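Sterol regulatory element-binding protein cleavage-activating protein (PDB 4YHC) escorts the transcription factor precursor sre1 for its processing at low sterol and low oxygen, this chain being the WD40 domain of the escort protein. Local coordinates at residues A[3-17]-A[423-435]. The protein carries 9 engineered substitutions. Residues are numbered along the deposited sequence; the frame is centred on the assembly and turned at random.
Sequences WSDHDELSTDTTLHE and RSKSLKMYNSLII. Engineered in segment 423-435: S424 (natural residue Cys).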
ATOM      1  N   TRP A   3     -21.129  -0.860  15.563  1.00 32.76           N
ATOM      2  CA  TRP A   3     -21.266  -2.123  14.927  1.00 27.32           C
ATOM      3  C   TRP A   3     -21.917  -3.140  15.814  1.00 32.14           C
ATOM      4  O   TRP A   3     -22.075  -4.290  15.377  1.00 29.95           O
ATOM      5  CB  TRP A   3     -19.924  -2.639  14.406  1.00 21.17           C
ATOM      6  CG  TRP A   3     -18.804  -2.717  15.365  1.00 27.18           C
ATOM      7  CD1 TRP A   3     -18.891  -2.931  16.728  1.00 27.59           C
ATOM      8  CD2 TRP A   3     -17.401  -2.515  15.082  1.00 24.54           C
ATOM      9  NE1 TRP A   3     -17.648  -2.917  17.280  1.00 29.27           N
ATOM     10  CE2 TRP A   3     -16.707  -2.683  16.300  1.00 24.20           C
ATOM     11  CE3 TRP A   3     -16.668  -2.281  13.915  1.00 24.62           C
ATOM     12  CZ2 TRP A   3     -15.340  -2.639  16.386  1.00 21.71           C
ATOM     13  CZ3 TRP A   3     -15.269  -2.171  14.011  1.00 26.57           C
ATOM     14  CH2 TRP A   3     -14.624  -2.329  15.242  1.00 28.18           C
ATOM     15  N   SER A   4     -22.265  -2.747  17.048  1.00 28.78           N
ATOM     16  CA  SER A   4     -22.870  -3.668  18.043  1.00 23.33           C
ATOM     17  C   SER A   4     -23.689  -2.853  19.028  1.00 31.80           C
ATOM     18  O   SER A   4     -23.573  -1.618  19.044  1.00 26.90           O
ATOM     19  CB  SER A   4     -21.820  -4.417  18.840  1.00 27.48           C
ATOM     20  OG  SER A   4     -20.860  -3.536  19.512  1.00 27.52           O
ATOM     21  N   ASP A   5     -24.459  -3.515  19.898  1.00 28.99           N
ATOM     22  CA  ASP A   5     -24.980  -2.800  21.103  1.00 31.67           C
ATOM     23  C   ASP A   5     -23.846  -2.479  22.038  1.00 33.14           C
ATOM     24  O   ASP A   5     -23.692  -1.309  22.462  1.00 32.21           O
ATOM     25  CB  ASP A   5     -26.009  -3.612  21.838  1.00 32.53           C
ATOM     26  CG  ASP A   5     -27.322  -3.679  21.102  1.00 38.54           C
ATOM     27  OD1 ASP A   5     -27.479  -3.039  19.995  1.00 38.81           O
ATOM     28  OD2 ASP A   5     -28.175  -4.410  21.652  1.00 39.12           O
ATOM     29  N   HIS A   6     -23.019  -3.477  22.315  1.00 30.58           N
ATOM     30  CA  HIS A   6     -21.741  -3.224  23.034  1.00 25.62           C
ATOM     31  C   HIS A   6     -20.729  -4.285  22.725  1.00 27.14           C
ATOM     32  O   HIS A   6     -21.072  -5.405  22.368  1.00 29.16           O
ATOM     33  CB  HIS A   6     -21.961  -3.204  24.576  1.00 24.65           C
ATOM     34  CG  HIS A   6     -22.361  -4.537  25.159  1.00 31.07           C
ATOM     35  ND1 HIS A   6     -23.677  -4.936  25.280  1.00 31.90           N
ATOM     36  CD2 HIS A   6     -21.621  -5.575  25.618  1.00 25.42           C
ATOM     37  CE1 HIS A   6     -23.730  -6.149  25.807  1.00 26.35           C
ATOM     38  NE2 HIS A   6     -22.503  -6.542  26.053  1.00 27.12           N
ATOM     39  N   ASP A   7     -19.479  -3.929  22.943  1.00 22.93           N
ATOM     40  CA  ASP A   7     -18.353  -4.831  22.851  1.00 23.69           C
ATOM     41  C   ASP A   7     -17.822  -5.131  24.234  1.00 26.87           C
ATOM     42  O   ASP A   7     -17.794  -4.246  25.101  1.00 29.18           O
ATOM     43  CB  ASP A   7     -17.247  -4.169  22.048  1.00 21.69           C
ATOM     44  CG  ASP A   7     -17.594  -4.020  20.570  1.00 32.22           C
ATOM     45  OD1 ASP A   7     -18.639  -4.540  20.125  1.00 25.62           O
ATOM     46  OD2 ASP A   7     -16.762  -3.463  19.810  1.00 32.27           O
ATOM     47  N   GLU A   8     -17.390  -6.361  24.450  1.00 22.29           N
ATOM     48  CA  GLU A   8     -16.727  -6.739  25.680  1.00 29.54           C
ATOM     49  C   GLU A   8     -15.315  -7.261  25.452  1.00 27.63           C
ATOM     50  O   GLU A   8     -15.093  -8.026  24.523  1.00 26.75           O
ATOM     51  CB  GLU A   8     -17.611  -7.818  26.364  1.00 30.97           C
ATOM     52  CG  GLU A   8     -16.935  -8.593  27.490  1.00 34.45           C
ATOM     53  CD  GLU A   8     -17.678  -9.884  27.850  1.00 38.42           C
ATOM     54  OE1 GLU A   8     -16.972 -10.893  28.064  1.00 38.26           O
ATOM     55  OE2 GLU A   8     -18.939  -9.886  27.915  1.00 34.64           O
ATOM     56  N   LEU A   9     -14.347  -6.786  26.257  1.00 21.50           N
ATOM     57  CA  LEU A   9     -12.936  -7.227  26.237  1.00 23.14           C
ATOM     58  C   LEU A   9     -12.465  -7.432  27.676  1.00 29.00           C
ATOM     59  O   LEU A   9     -13.058  -6.872  28.599  1.00 26.02           O
ATOM     60  CB  LEU A   9     -12.045  -6.127  25.670  1.00 24.48           C
ATOM     61  CG  LEU A   9     -12.314  -5.798  24.199  1.00 30.00           C
ATOM     62  CD1 LEU A   9     -13.410  -4.785  24.026  1.00 29.61           C
ATOM     63  CD2 LEU A   9     -11.100  -5.192  23.567  1.00 36.28           C
ATOM     64  N   SER A  10     -11.404  -8.209  27.858  1.00 26.40           N
ATOM     65  CA  SER A  10     -10.739  -8.259  29.124  1.00 35.88           C
ATOM     66  C   SER A  10     -10.012  -6.951  29.407  1.00 33.00           C
ATOM     67  O   SER A  10      -9.409  -6.386  28.522  1.00 23.68           O
ATOM     68  CB  SER A  10      -9.759  -9.422  29.162  1.00 34.42           C
ATOM     69  OG  SER A  10     -10.526 -10.594  29.086  1.00 37.92           O
ATOM     70  N   THR A  11     -10.052  -6.507  30.657  1.00 28.56           N
ATOM     71  CA  THR A  11      -9.219  -5.409  31.099  1.00 26.68           C
ATOM     72  C   THR A  11      -7.739  -5.709  30.930  1.00 28.01           C
ATOM     73  O   THR A  11      -7.315  -6.824  31.166  1.00 26.58           O
ATOM     74  CB  THR A  11      -9.586  -5.059  32.552  1.00 30.52           C
ATOM     75  OG1 THR A  11     -10.993  -4.723  32.578  1.00 29.95           O
ATOM     76  CG2 THR A  11      -8.776  -3.866  33.071  1.00 26.37           C
ATOM     77  N   ASP A  12      -6.957  -4.730  30.444  1.00 24.18           N
ATOM     78  CA  ASP A  12      -5.512  -4.923  30.251  1.00 26.53           C
ATOM     79  C   ASP A  12      -4.828  -5.117  31.622  1.00 31.24           C
ATOM     80  O   ASP A  12      -5.189  -4.459  32.577  1.00 31.47           O
ATOM     81  CB  ASP A  12      -4.872  -3.733  29.533  1.00 25.00           C
ATOM     82  CG  ASP A  12      -5.435  -3.524  28.144  1.00 32.78           C
ATOM     83  OD1 ASP A  12      -5.558  -4.520  27.415  1.00 33.66           O
ATOM     84  OD2 ASP A  12      -5.818  -2.385  27.793  1.00 36.35           O
ATOM     85  N   THR A  13      -3.840  -5.996  31.677  1.00 29.72           N
ATOM     86  CA  THR A  13      -3.077  -6.215  32.888  1.00 39.01           C
ATOM     87  C   THR A  13      -1.614  -5.827  32.785  1.00 41.11           C
ATOM     88  O   THR A  13      -0.872  -6.078  33.741  1.00 42.88           O
ATOM     89  CB  THR A  13      -3.126  -7.701  33.266  1.00 41.62           C
ATOM     90  OG1 THR A  13      -2.401  -8.491  32.296  1.00 40.74           O
ATOM     91  CG2 THR A  13      -4.579  -8.185  33.326  1.00 41.29           C
ATOM     92  N   THR A  14      -1.169  -5.341  31.616  1.00 32.12           N
ATOM     93  CA  THR A  14       0.244  -4.881  31.404  1.00 39.50           C
ATOM     94  C   THR A  14       0.183  -3.688  30.497  1.00 39.83           C
ATOM     95  O   THR A  14      -0.788  -3.545  29.744  1.00 26.82           O
ATOM     96  CB  THR A  14       1.219  -5.945  30.816  1.00 33.73           C
ATOM     97  OG1 THR A  14       1.077  -6.150  29.373  1.00 32.94           O
ATOM     98  CG2 THR A  14       1.045  -7.283  31.548  1.00 33.33           C
ATOM     99  N   LEU A  15       1.171  -2.812  30.627  1.00 41.75           N
ATOM    100  CA  LEU A  15       1.336  -1.688  29.710  1.00 43.35           C
ATOM    101  C   LEU A  15       1.417  -2.187  28.288  1.00 30.56           C
ATOM    102  O   LEU A  15       0.793  -1.596  27.427  1.00 33.03           O
ATOM    103  CB  LEU A  15       2.558  -0.835  30.014  1.00 54.17           C
ATOM    104  CG  LEU A  15       2.458   0.589  29.425  1.00 67.00           C
ATOM    105  CD1 LEU A  15       1.467   1.414  30.257  1.00 71.75           C
ATOM    106  CD2 LEU A  15       3.803   1.330  29.329  1.00 67.17           C
ATOM    107  N   HIS A  16       2.101  -3.294  28.060  1.00 26.10           N
ATOM    108  CA  HIS A  16       2.171  -3.881  26.706  1.00 34.63           C
ATOM    109  C   HIS A  16       0.814  -4.182  26.108  1.00 35.53           C
ATOM    110  O   HIS A  16       0.574  -3.859  24.931  1.00 35.32           O
ATOM    111  CB  HIS A  16       3.034  -5.134  26.646  1.00 44.76           C
ATOM    112  CG  HIS A  16       4.411  -4.927  27.186  1.00 56.15           C
ATOM    113  ND1 HIS A  16       5.162  -3.805  26.905  1.00 60.85           N
ATOM    114  CD2 HIS A  16       5.170  -5.695  27.998  1.00 55.84           C
ATOM    115  CE1 HIS A  16       6.327  -3.886  27.528  1.00 59.74           C
ATOM    116  NE2 HIS A  16       6.361  -5.031  28.186  1.00 58.60           N
ATOM    117  N   GLU A  17      -0.088  -4.748  26.915  1.00 29.34           N
ATOM    118  CA  GLU A  17      -1.452  -5.033  26.450  1.00 27.32           C
ATOM    119  C   GLU A  17      -2.213  -3.799  26.198  1.00 26.46           C
ATOM    120  O   GLU A  17      -3.001  -3.728  25.289  1.00 26.99           O
ATOM    121  CB  GLU A  17      -2.230  -5.841  27.472  1.00 27.13           C
ATOM    122  CG  GLU A  17      -1.650  -7.229  27.583  1.00 37.12           C
ATOM    123  CD  GLU A  17      -2.347  -8.042  28.656  1.00 52.12           C
ATOM    124  OE1 GLU A  17      -2.969  -7.463  29.596  1.00 45.06           O
ATOM    125  OE2 GLU A  17      -2.272  -9.273  28.558  1.00 60.68           O
ATOM    126  N   ARG A 423       0.428 -11.493  20.442  1.00 26.30           N
ATOM    127  CA  ARG A 423      -0.554 -11.095  21.476  1.00 23.81           C
ATOM    128  C   ARG A 423      -1.941 -11.206  20.888  1.00 22.64           C
ATOM    129  O   ARG A 423      -2.136 -10.866  19.720  1.00 20.50           O
ATOM    130  CB  ARG A 423      -0.375  -9.629  21.821  1.00 27.33           C
ATOM    131  CG  ARG A 423       0.474  -9.352  23.016  1.00 46.51           C
ATOM    132  CD  ARG A 423       0.419  -7.873  23.393  1.00 53.20           C
ATOM    133  NE  ARG A 423       1.703  -7.247  23.133  1.00 57.80           N
ATOM    134  CZ  ARG A 423       2.766  -7.406  23.906  1.00 64.26           C
ATOM    135  NH1 ARG A 423       2.695  -8.167  24.997  1.00 74.09           N
ATOM    136  NH2 ARG A 423       3.903  -6.800  23.600  1.00 60.28           N
ATOM    137  N   SER A 424      -2.928 -11.593  21.676  1.00 18.82           N
ATOM    138  CA  SER A 424      -4.272 -11.677  21.170  1.00 26.74           C
ATOM    139  C   SER A 424      -5.244 -11.175  22.194  1.00 28.07           C
ATOM    140  O   SER A 424      -4.944 -11.173  23.362  1.00 26.11           O
ATOM    141  CB  SER A 424      -4.640 -13.096  20.757  1.00 35.09           C
ATOM    142  OG  SER A 424      -4.622 -13.903  21.909  1.00 42.67           O
ATOM    143  N   LYS A 425      -6.362 -10.637  21.718  1.00 20.16           N
ATOM    144  CA  LYS A 425      -7.428 -10.158  22.547  1.00 21.41           C
ATOM    145  C   LYS A 425      -8.702 -10.763  21.972  1.00 26.00           C
ATOM    146  O   LYS A 425      -8.898 -10.863  20.738  1.00 27.57           O
ATOM    147  CB  LYS A 425      -7.529  -8.612  22.574  1.00 22.48           C
ATOM    148  CG  LYS A 425      -6.343  -7.906  23.228  1.00 23.01           C
ATOM    149  CD  LYS A 425      -6.589  -6.449  23.533  1.00 26.87           C
ATOM    150  CE  LYS A 425      -5.420  -5.881  24.376  1.00 28.06           C
ATOM    151  NZ  LYS A 425      -5.656  -4.463  24.710  1.00 25.91           N
ATOM    152  N   SER A 426      -9.539 -11.226  22.884  1.00 20.28           N
ATOM    153  CA  SER A 426     -10.867 -11.734  22.568  1.00 26.15           C
ATOM    154  C   SER A 426     -11.865 -10.552  22.596  1.00 22.49           C
ATOM    155  O   SER A 426     -11.861  -9.736  23.534  1.00 26.24           O
ATOM    156  CB  SER A 426     -11.186 -12.839  23.617  1.00 32.61           C
ATOM    157  OG  SER A 426     -12.396 -13.485  23.327  1.00 41.62           O
ATOM    158  N   LEU A 427     -12.692 -10.430  21.572  1.00 20.81           N
ATOM    159  CA  LEU A 427     -13.571  -9.278  21.427  1.00 20.58           C
ATOM    160  C   LEU A 427     -14.944  -9.836  21.224  1.00 27.90           C
ATOM    161  O   LEU A 427     -15.232 -10.445  20.167  1.00 28.92           O
ATOM    162  CB  LEU A 427     -13.176  -8.438  20.223  1.00 20.45           C
ATOM    163  CG  LEU A 427     -13.951  -7.138  20.049  1.00 29.87           C
ATOM    164  CD1 LEU A 427     -13.373  -6.307  18.891  1.00 34.82           C
ATOM    165  CD2 LEU A 427     -15.384  -7.364  19.746  1.00 34.70           C
ATOM    166  N   LYS A 428     -15.818  -9.659  22.216  1.00 26.52           N
ATOM    167  CA  LYS A 428     -17.196 -10.140  22.084  1.00 22.16           C
ATOM    168  C   LYS A 428     -18.115  -9.002  21.708  1.00 26.91           C
ATOM    169  O   LYS A 428     -18.139  -7.992  22.400  1.00 27.12           O
ATOM    170  CB  LYS A 428     -17.678 -10.766  23.392  1.00 25.48           C
ATOM    171  CG  LYS A 428     -19.106 -11.218  23.299  1.00 36.38           C
ATOM    172  CD  LYS A 428     -19.718 -11.567  24.663  1.00 50.83           C
ATOM    173  CE  LYS A 428     -19.467 -13.003  25.119  1.00 58.63           C
ATOM    174  NZ  LYS A 428     -20.631 -13.548  25.925  1.00 63.44           N
ATOM    175  N   MET A 429     -18.890  -9.176  20.647  1.00 22.03           N
ATOM    176  CA  MET A 429     -19.797  -8.148  20.138  1.00 25.40           C
ATOM    177  C   MET A 429     -21.243  -8.615  20.356  1.00 31.43           C
ATOM    178  O   MET A 429     -21.687  -9.645  19.769  1.00 30.85           O
ATOM    179  CB  MET A 429     -19.601  -7.914  18.626  1.00 25.29           C
ATOM    180  CG  MET A 429     -18.203  -7.404  18.211  1.00 24.81           C
ATOM    181  SD  MET A 429     -18.173  -7.034  16.423  1.00 32.98           S
ATOM    182  CE  MET A 429     -16.493  -6.527  16.154  1.00 39.18           C
ATOM    183  N   TYR A 430     -21.946  -7.875  21.206  1.00 26.85           N
ATOM    184  CA  TYR A 430     -23.319  -8.221  21.580  1.00 28.75           C
ATOM    185  C   TYR A 430     -24.259  -7.547  20.625  1.00 26.45           C
ATOM    186  O   TYR A 430     -24.202  -6.361  20.456  1.00 29.89           O
ATOM    187  CB  TYR A 430     -23.622  -7.763  23.007  1.00 31.60           C
ATOM    188  CG  TYR A 430     -24.965  -8.252  23.412  1.00 32.16           C
ATOM    189  CD1 TYR A 430     -25.139  -9.570  23.793  1.00 30.25           C
ATOM    190  CD2 TYR A 430     -26.074  -7.440  23.324  1.00 38.25           C
ATOM    191  CE1 TYR A 430     -26.382 -10.047  24.149  1.00 39.17           C
ATOM    192  CE2 TYR A 430     -27.334  -7.902  23.680  1.00 40.82           C
ATOM    193  CZ  TYR A 430     -27.476  -9.208  24.095  1.00 42.07           C
ATOM    194  OH  TYR A 430     -28.708  -9.691  24.436  1.00 39.42           O
ATOM    195  N   ASN A 431     -25.089  -8.322  19.963  1.00 29.46           N
ATOM    196  CA  ASN A 431     -25.935  -7.797  18.895  1.00 37.68           C
ATOM    197  C   ASN A 431     -25.158  -7.140  17.717  1.00 34.79           C
ATOM    198  O   ASN A 431     -25.467  -6.003  17.242  1.00 34.86           O
ATOM    199  CB  ASN A 431     -26.964  -6.839  19.430  1.00 36.69           C
ATOM    200  CG  ASN A 431     -28.183  -6.823  18.560  1.00 49.73           C
ATOM    201  OD1 ASN A 431     -28.446  -7.804  17.845  1.00 63.09           O
ATOM    202  ND2 ASN A 431     -28.925  -5.724  18.579  1.00 51.37           N
ATOM    203  N   SER A 432     -24.117  -7.855  17.309  1.00 28.50           N
ATOM    204  CA  SER A 432     -23.285  -7.403  16.192  1.00 29.45           C
ATOM    205  C   SER A 432     -24.095  -7.113  14.929  1.00 34.01           C
ATOM    206  O   SER A 432     -24.928  -7.893  14.518  1.00 31.12           O
ATOM    207  CB  SER A 432     -22.211  -8.434  15.871  1.00 29.34           C
ATOM    208  OG  SER A 432     -21.439  -8.022  14.733  1.00 28.97           O
ATOM    209  N   LEU A 433     -23.807  -6.005  14.272  1.00 31.38           N
ATOM    210  CA  LEU A 433     -24.312  -5.790  12.914  1.00 25.93           C
ATOM    211  C   LEU A 433     -23.335  -6.246  11.789  1.00 35.29           C
ATOM    212  O   LEU A 433     -23.481  -5.869  10.633  1.00 36.03           O
ATOM    213  CB  LEU A 433     -24.616  -4.317  12.761  1.00 30.00           C
ATOM    214  CG  LEU A 433     -25.967  -3.870  13.310  1.00 39.26           C
ATOM    215  CD1 LEU A 433     -26.431  -4.633  14.540  1.00 42.54           C
ATOM    216  CD2 LEU A 433     -25.920  -2.383  13.556  1.00 34.54           C
ATOM    217  N   ILE A 434     -22.337  -7.039  12.104  1.00 28.59           N
ATOM    218  CA  ILE A 434     -21.385  -7.457  11.084  1.00 30.93           C
ATOM    219  C   ILE A 434     -21.706  -8.845  10.593  1.00 32.63           C
ATOM    220  O   ILE A 434     -21.636  -9.778  11.330  1.00 33.22           O
ATOM    221  CB  ILE A 434     -19.948  -7.387  11.614  1.00 36.16           C
ATOM    222  CG1 ILE A 434     -19.611  -5.919  11.917  1.00 40.07           C
ATOM    223  CG2 ILE A 434     -18.954  -7.873  10.562  1.00 32.60           C
ATOM    224  CD1 ILE A 434     -18.543  -5.748  12.974  1.00 40.38           C
ATOM    225  N   ILE A 435     -22.019  -9.006   9.313  1.00 43.30           N
ATOM    226  CA  ILE A 435     -22.242 -10.396   8.800  1.00 49.73           C
ATOM    227  C   ILE A 435     -21.140 -10.891   7.829  1.00 50.70           C
ATOM    228  O   ILE A 435     -21.067 -12.068   7.504  1.00 58.40           O
ATOM    229  CB  ILE A 435     -23.675 -10.626   8.256  1.00 50.86           C
ATOM    230  CG1 ILE A 435     -24.123  -9.486   7.338  1.00 49.49           C
ATOM    231  CG2 ILE A 435     -24.634 -10.797   9.438  1.00 52.24           C
ATOM    232  CD1 ILE A 435     -24.481  -8.180   8.034  1.00 52.05           C
TER
HETATM  233  O   HOH W   1     -26.468  -3.185  17.445  1.00 35.10           O
HETATM  234  O   HOH W   2     -19.566 -12.333  28.923  1.00 40.71           O
HETATM  235  O   HOH W   3     -10.150  -9.293  25.624  1.00 35.13           O
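M429 lays its thioether end against one face of the W3 indole, CE 4.0 Å from the centroid of the five-membered ring and SD over the same ring, a Met-aromatic contact. I434 CD1 packs obliquely against W3, 3.7 Å from its CB. D7 runs alongside M429, and its carboxylate helps to hold the indole's rotation: W3 NE1, with its partner in the ring plane, gives a nearly straight 2.7 Å bond to the syn lone pair of D7 OD2, while S4 OG meets OD1 from above the carboxylate plane. An alanine in place of D7 would probably leave the indole N-H and the S4 hydroxyl without this acceptor. On the other face of the sheet, Y430 CB sits over the H6 ring, 3.5 Å from its centroid; the two rings are near parallel but slid apart. Backbone bonds such as Y430 N to H6 O pair strand 6-8 antiparallel with strand 421-432, as an outermost strand of that sheet. K425, its chain extended beyond CG, carries NZ across to D12 OD1 (2.7 Å, a salt bridge) and E17 O; F20 O also accepts. Backbone pairing, the buried W3-M429-I434 cluster and a lysine charge met by D12 and two carbonyls thus hold the N-terminal segment to the blade.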